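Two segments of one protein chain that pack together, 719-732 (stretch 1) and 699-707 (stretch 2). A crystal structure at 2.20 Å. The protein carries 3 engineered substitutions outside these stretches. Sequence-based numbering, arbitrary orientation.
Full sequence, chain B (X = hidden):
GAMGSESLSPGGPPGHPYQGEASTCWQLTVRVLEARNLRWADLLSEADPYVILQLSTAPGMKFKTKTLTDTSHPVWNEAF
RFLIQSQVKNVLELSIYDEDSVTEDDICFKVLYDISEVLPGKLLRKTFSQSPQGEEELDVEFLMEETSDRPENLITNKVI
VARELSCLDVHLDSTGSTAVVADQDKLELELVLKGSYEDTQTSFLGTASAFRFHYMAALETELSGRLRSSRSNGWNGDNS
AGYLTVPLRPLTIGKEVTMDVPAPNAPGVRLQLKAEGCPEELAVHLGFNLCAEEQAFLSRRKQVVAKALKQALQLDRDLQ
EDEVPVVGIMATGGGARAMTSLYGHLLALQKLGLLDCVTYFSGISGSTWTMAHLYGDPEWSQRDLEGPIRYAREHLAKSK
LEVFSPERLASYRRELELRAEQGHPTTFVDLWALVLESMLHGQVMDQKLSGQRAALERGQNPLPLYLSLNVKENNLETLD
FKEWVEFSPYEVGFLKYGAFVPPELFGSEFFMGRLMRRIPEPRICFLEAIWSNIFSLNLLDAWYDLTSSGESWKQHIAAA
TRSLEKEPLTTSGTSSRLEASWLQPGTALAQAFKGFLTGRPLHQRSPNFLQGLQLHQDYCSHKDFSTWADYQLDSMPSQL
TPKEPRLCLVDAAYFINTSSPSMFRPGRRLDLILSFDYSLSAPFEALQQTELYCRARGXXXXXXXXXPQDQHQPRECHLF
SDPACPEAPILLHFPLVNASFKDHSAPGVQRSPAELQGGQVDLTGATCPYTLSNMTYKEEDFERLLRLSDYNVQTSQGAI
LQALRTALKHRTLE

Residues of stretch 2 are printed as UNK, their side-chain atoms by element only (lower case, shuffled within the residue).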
# COMPACT_ATOMS: atom_id res chain seq x y z
N LEU B 719 -31.77 -1.14 -3.50
CA LEU B 719 -31.42 -2.42 -2.90
C LEU B 719 -30.84 -3.35 -3.95
O LEU B 719 -31.45 -3.58 -4.99
CB LEU B 719 -32.66 -3.07 -2.28
CG LEU B 719 -32.50 -4.49 -1.72
CD1 LEU B 719 -31.62 -4.49 -0.48
CD2 LEU B 719 -33.86 -5.08 -1.40
N PHE B 720 -29.66 -3.89 -3.66
CA PHE B 720 -29.07 -4.93 -4.49
C PHE B 720 -28.78 -6.12 -3.62
O PHE B 720 -27.94 -6.06 -2.73
CB PHE B 720 -27.80 -4.43 -5.17
CG PHE B 720 -28.05 -3.30 -6.13
CD1 PHE B 720 -28.65 -3.54 -7.36
CD2 PHE B 720 -27.73 -1.99 -5.79
CE1 PHE B 720 -28.89 -2.50 -8.25
CE2 PHE B 720 -27.97 -0.95 -6.67
CZ PHE B 720 -28.55 -1.20 -7.90
N SER B 721 -29.50 -7.21 -3.88
CA SER B 721 -29.46 -8.38 -3.03
C SER B 721 -29.89 -9.63 -3.79
O SER B 721 -30.83 -9.59 -4.60
CB SER B 721 -30.36 -8.15 -1.81
OG SER B 721 -31.28 -9.19 -1.61
N ASP B 722 -29.20 -10.72 -3.52
CA ASP B 722 -29.45 -12.00 -4.19
C ASP B 722 -29.81 -13.02 -3.12
O ASP B 722 -28.93 -13.66 -2.54
CB ASP B 722 -28.22 -12.44 -5.01
CG ASP B 722 -28.15 -11.78 -6.38
OD1 ASP B 722 -29.01 -10.92 -6.69
OD2 ASP B 722 -27.22 -12.11 -7.15
N PRO B 723 -31.11 -13.17 -2.83
CA PRO B 723 -31.51 -14.13 -1.79
C PRO B 723 -31.14 -15.59 -2.13
O PRO B 723 -31.01 -16.41 -1.22
CB PRO B 723 -33.03 -13.95 -1.71
CG PRO B 723 -33.43 -13.38 -3.03
CD PRO B 723 -32.28 -12.51 -3.44
N ALA B 724 -30.96 -15.88 -3.41
CA ALA B 724 -30.49 -17.19 -3.85
C ALA B 724 -29.08 -17.54 -3.33
O ALA B 724 -28.79 -18.71 -3.10
CB ALA B 724 -30.52 -17.28 -5.37
N CYS B 725 -28.23 -16.53 -3.15
CA CYS B 725 -26.90 -16.72 -2.56
C CYS B 725 -26.79 -15.99 -1.21
O CYS B 725 -26.53 -14.80 -1.17
CB CYS B 725 -25.81 -16.23 -3.51
SG CYS B 725 -24.13 -16.49 -2.89
N PRO B 726 -27.01 -16.72 -0.10
CA PRO B 726 -26.89 -16.12 1.24
C PRO B 726 -25.49 -15.59 1.57
O PRO B 726 -25.36 -14.64 2.34
CB PRO B 726 -27.25 -17.27 2.19
CG PRO B 726 -28.03 -18.23 1.36
CD PRO B 726 -27.47 -18.12 -0.02
N GLU B 727 -24.45 -16.21 1.00
CA GLU B 727 -23.07 -15.82 1.27
C GLU B 727 -22.78 -14.39 0.82
O GLU B 727 -22.03 -13.67 1.46
CB GLU B 727 -22.07 -16.77 0.59
CG GLU B 727 -22.27 -18.25 0.89
CD GLU B 727 -23.05 -18.97 -0.20
OE1 GLU B 727 -24.21 -18.59 -0.46
OE2 GLU B 727 -22.50 -19.92 -0.79
N ALA B 728 -23.39 -13.99 -0.30
CA ALA B 728 -23.26 -12.63 -0.80
C ALA B 728 -23.93 -11.65 0.15
O ALA B 728 -25.02 -11.92 0.64
CB ALA B 728 -23.87 -12.52 -2.19
N PRO B 729 -23.29 -10.50 0.41
CA PRO B 729 -23.88 -9.49 1.28
C PRO B 729 -25.04 -8.72 0.63
O PRO B 729 -25.10 -8.62 -0.59
CB PRO B 729 -22.72 -8.53 1.54
CG PRO B 729 -21.86 -8.67 0.34
CD PRO B 729 -21.95 -10.11 -0.06
N ILE B 730 -25.91 -8.17 1.47
CA ILE B 730 -26.97 -7.27 1.03
C ILE B 730 -26.39 -5.88 0.87
O ILE B 730 -25.65 -5.41 1.73
CB ILE B 730 -28.13 -7.20 2.07
CG1 ILE B 730 -28.76 -8.58 2.24
CG2 ILE B 730 -29.18 -6.18 1.65
CD1 ILE B 730 -29.63 -8.71 3.47
N LEU B 731 -26.74 -5.21 -0.22
CA LEU B 731 -26.30 -3.85 -0.48
C LEU B 731 -27.45 -2.86 -0.57
O LEU B 731 -28.39 -3.05 -1.34
CB LEU B 731 -25.49 -3.79 -1.76
CG LEU B 731 -24.00 -4.01 -1.50
CD1 LEU B 731 -23.46 -5.07 -2.43
CD2 LEU B 731 -23.23 -2.70 -1.63
N LEU B 732 -27.36 -1.81 0.24
CA LEU B 732 -28.22 -0.64 0.13
C LEU B 732 -27.36 0.49 -0.38
O LEU B 732 -26.44 0.94 0.30
CB LEU B 732 -28.81 -0.27 1.49
CG LEU B 732 -30.30 -0.48 1.73
CD1 LEU B 732 -30.87 -1.67 0.98
CD2 LEU B 732 -30.57 -0.62 3.22
N UNK B 699 -15.63 -13.70 -5.78
CA UNK B 699 -16.12 -13.15 -4.52
C UNK B 699 -17.63 -12.96 -4.61
O UNK B 699 -18.09 -12.29 -5.54
c UNK B 699 -13.38 -10.48 -3.74
c UNK B 699 -15.44 -11.82 -4.23
c UNK B 699 -13.92 -11.87 -4.03
c UNK B 699 -13.53 -12.83 -2.92
N UNK B 700 -18.41 -13.55 -3.68
CA UNK B 700 -19.86 -13.42 -3.80
C UNK B 700 -20.34 -12.00 -3.61
O UNK B 700 -20.04 -11.35 -2.60
c UNK B 700 -18.02 -14.45 -2.58
c UNK B 700 -19.29 -14.60 -1.78
c UNK B 700 -20.41 -14.35 -2.72
N UNK B 701 -21.10 -11.52 -4.59
CA UNK B 701 -21.57 -10.16 -4.60
C UNK B 701 -22.85 -10.12 -5.45
O UNK B 701 -22.91 -10.80 -6.48
c UNK B 701 -21.67 -5.78 -5.88
c UNK B 701 -21.42 -7.12 -6.03
c UNK B 701 -20.33 -7.18 -3.91
c UNK B 701 -20.74 -7.83 -5.06
c UNK B 701 -21.24 -5.14 -4.74
c UNK B 701 -20.49 -9.28 -5.22
c UNK B 701 -20.57 -5.83 -3.75
N UNK B 702 -23.88 -9.37 -5.02
CA UNK B 702 -25.14 -9.38 -5.77
C UNK B 702 -25.03 -8.70 -7.12
O UNK B 702 -24.14 -7.87 -7.34
c UNK B 702 -23.96 -8.46 -3.86
c UNK B 702 -26.11 -8.58 -4.89
c UNK B 702 -25.22 -7.68 -4.11
N UNK B 703 -25.93 -9.05 -8.02
CA UNK B 703 -26.02 -8.40 -9.31
C UNK B 703 -26.40 -6.94 -9.10
O UNK B 703 -27.23 -6.63 -8.25
n UNK B 703 -27.59 -14.80 -11.66
c UNK B 703 -26.82 -10.58 -10.36
c UNK B 703 -27.05 -9.09 -10.20
c UNK B 703 -27.54 -11.13 -11.56
n UNK B 703 -27.22 -12.54 -11.73
n UNK B 703 -29.25 -13.38 -10.96
c UNK B 703 -28.03 -13.56 -11.45
N UNK B 704 -25.78 -6.06 -9.88
CA UNK B 704 -26.08 -4.64 -9.85
C UNK B 704 -26.65 -4.31 -11.21
O UNK B 704 -25.91 -3.96 -12.14
c UNK B 704 -24.83 -3.79 -9.54
c UNK B 704 -25.15 -2.30 -9.57
c UNK B 704 -24.27 -4.16 -8.18
N UNK B 705 -27.97 -4.45 -11.32
CA UNK B 705 -28.69 -4.30 -12.57
C UNK B 705 -29.81 -3.29 -12.43
O UNK B 705 -30.98 -3.67 -12.45
c UNK B 705 -29.23 -5.66 -13.03
c UNK B 705 -28.14 -6.62 -13.47
o UNK B 705 -29.69 -8.40 -13.04
c UNK B 705 -28.61 -8.07 -13.56
o UNK B 705 -27.88 -8.90 -14.14
N UNK B 706 -29.46 -2.01 -12.29
CA UNK B 706 -30.50 -0.99 -12.28
C UNK B 706 -31.24 -0.92 -13.62
O UNK B 706 -30.64 -1.06 -14.68
c UNK B 706 -28.11 -1.42 -12.21
c UNK B 706 -28.34 0.03 -12.52
c UNK B 706 -29.72 0.30 -12.02
N UNK B 707 -32.55 -0.71 -13.56
CA UNK B 707 -33.38 -0.58 -14.76
C UNK B 707 -33.07 0.72 -15.51
O UNK B 707 -32.44 1.61 -14.95
o UNK B 707 -35.20 0.63 -13.70
c UNK B 707 -34.86 -0.58 -14.37

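Position 699 carries four side-chain carbons, forked at the second, and none is within reach of stretch 1. A carbon bonded to CB that bears two further carbons identifies Leu 699.

At position 700, three carbons close a ring onto the backbone N, packed against Ala 728 and Cys 725, which makes this Pro 700. Its CB lies 3.9 Å from CB of Ala 728 and 4.3 Å from SG of Cys 725, while its carbonyl O sits 3.4 Å from CD of Pro 729.

Position 701 has one carbon followed by a six-carbon ring that reaches Leu 731. With no oxygen on the ring it is Phe 701. CA-to-CB points away from stretch 1, yet the far end of the ring returns to it: CZ is 3.2 Å from CD1 of Leu 731, a tight apolar contact made obliquely to the ring.

Position 702 again shows three carbons closed onto the backbone N, set among Phe 720, Pro 729 and Leu 731, hence Pro 702. Its CA-to-CB bond points toward stretch 1, and the residue is buried, with CG 3.5 Å from O of Phe 720 and 3.6 Å from CD1 of Leu 731, and CD 3.5 Å from O of Pro 729.

Position 703, beside Asp 722, has three carbons, a nitrogen, then a carbon bearing two more nitrogens: a guanidinium, so Arg 703. Its backbone N donates a weak hydrogen bond to OD2 of Asp 722 (3.4 Å, 155°). Its NH1 is 4.5 Å from the same OD2, which lies well out of the guanidinium plane, so opposite charges are near without a salt bridge.

Position 704 has three carbons, two of them borne by CB, against the Phe 720 ring, giving Val 704. Its CG1 stands 4.1 Å from the centroid of the Phe 720 ring and 16° off the ring normal, a CH-pi contact over one face.

Position 705 has three carbons, the third carrying two oxygens, and touches Phe 720 through its backbone: the carboxylate marks Glu 705. Its side chain makes no close contact, but its backbone N is 3.8 Å from CE1 of Phe 720.

Position 706 is a third three-carbon ring closed onto N, also near Phe 720: Pro 706; that N approaches the edge of the Phe 720 ring, 4.1 Å from CE1.

Position 707 has one carbon and one oxygen and does not touch stretch 1: Ser 707, which caps a helix beginning just past the stretch.

The contact buries 585 Å² and is chiefly apolar. Backbone hydrogen bonds pair Phe 720 with Leu 731 (N to O 2.8 Å; O to N 2.9 Å), and both direct CB toward stretch 2, where each meets Pro 702. Ala 728 packs beside Pro 700, and the weak bond to Asp 722 adds a polar tie.

Stretch 2 (699-707) LPFPRVEPS
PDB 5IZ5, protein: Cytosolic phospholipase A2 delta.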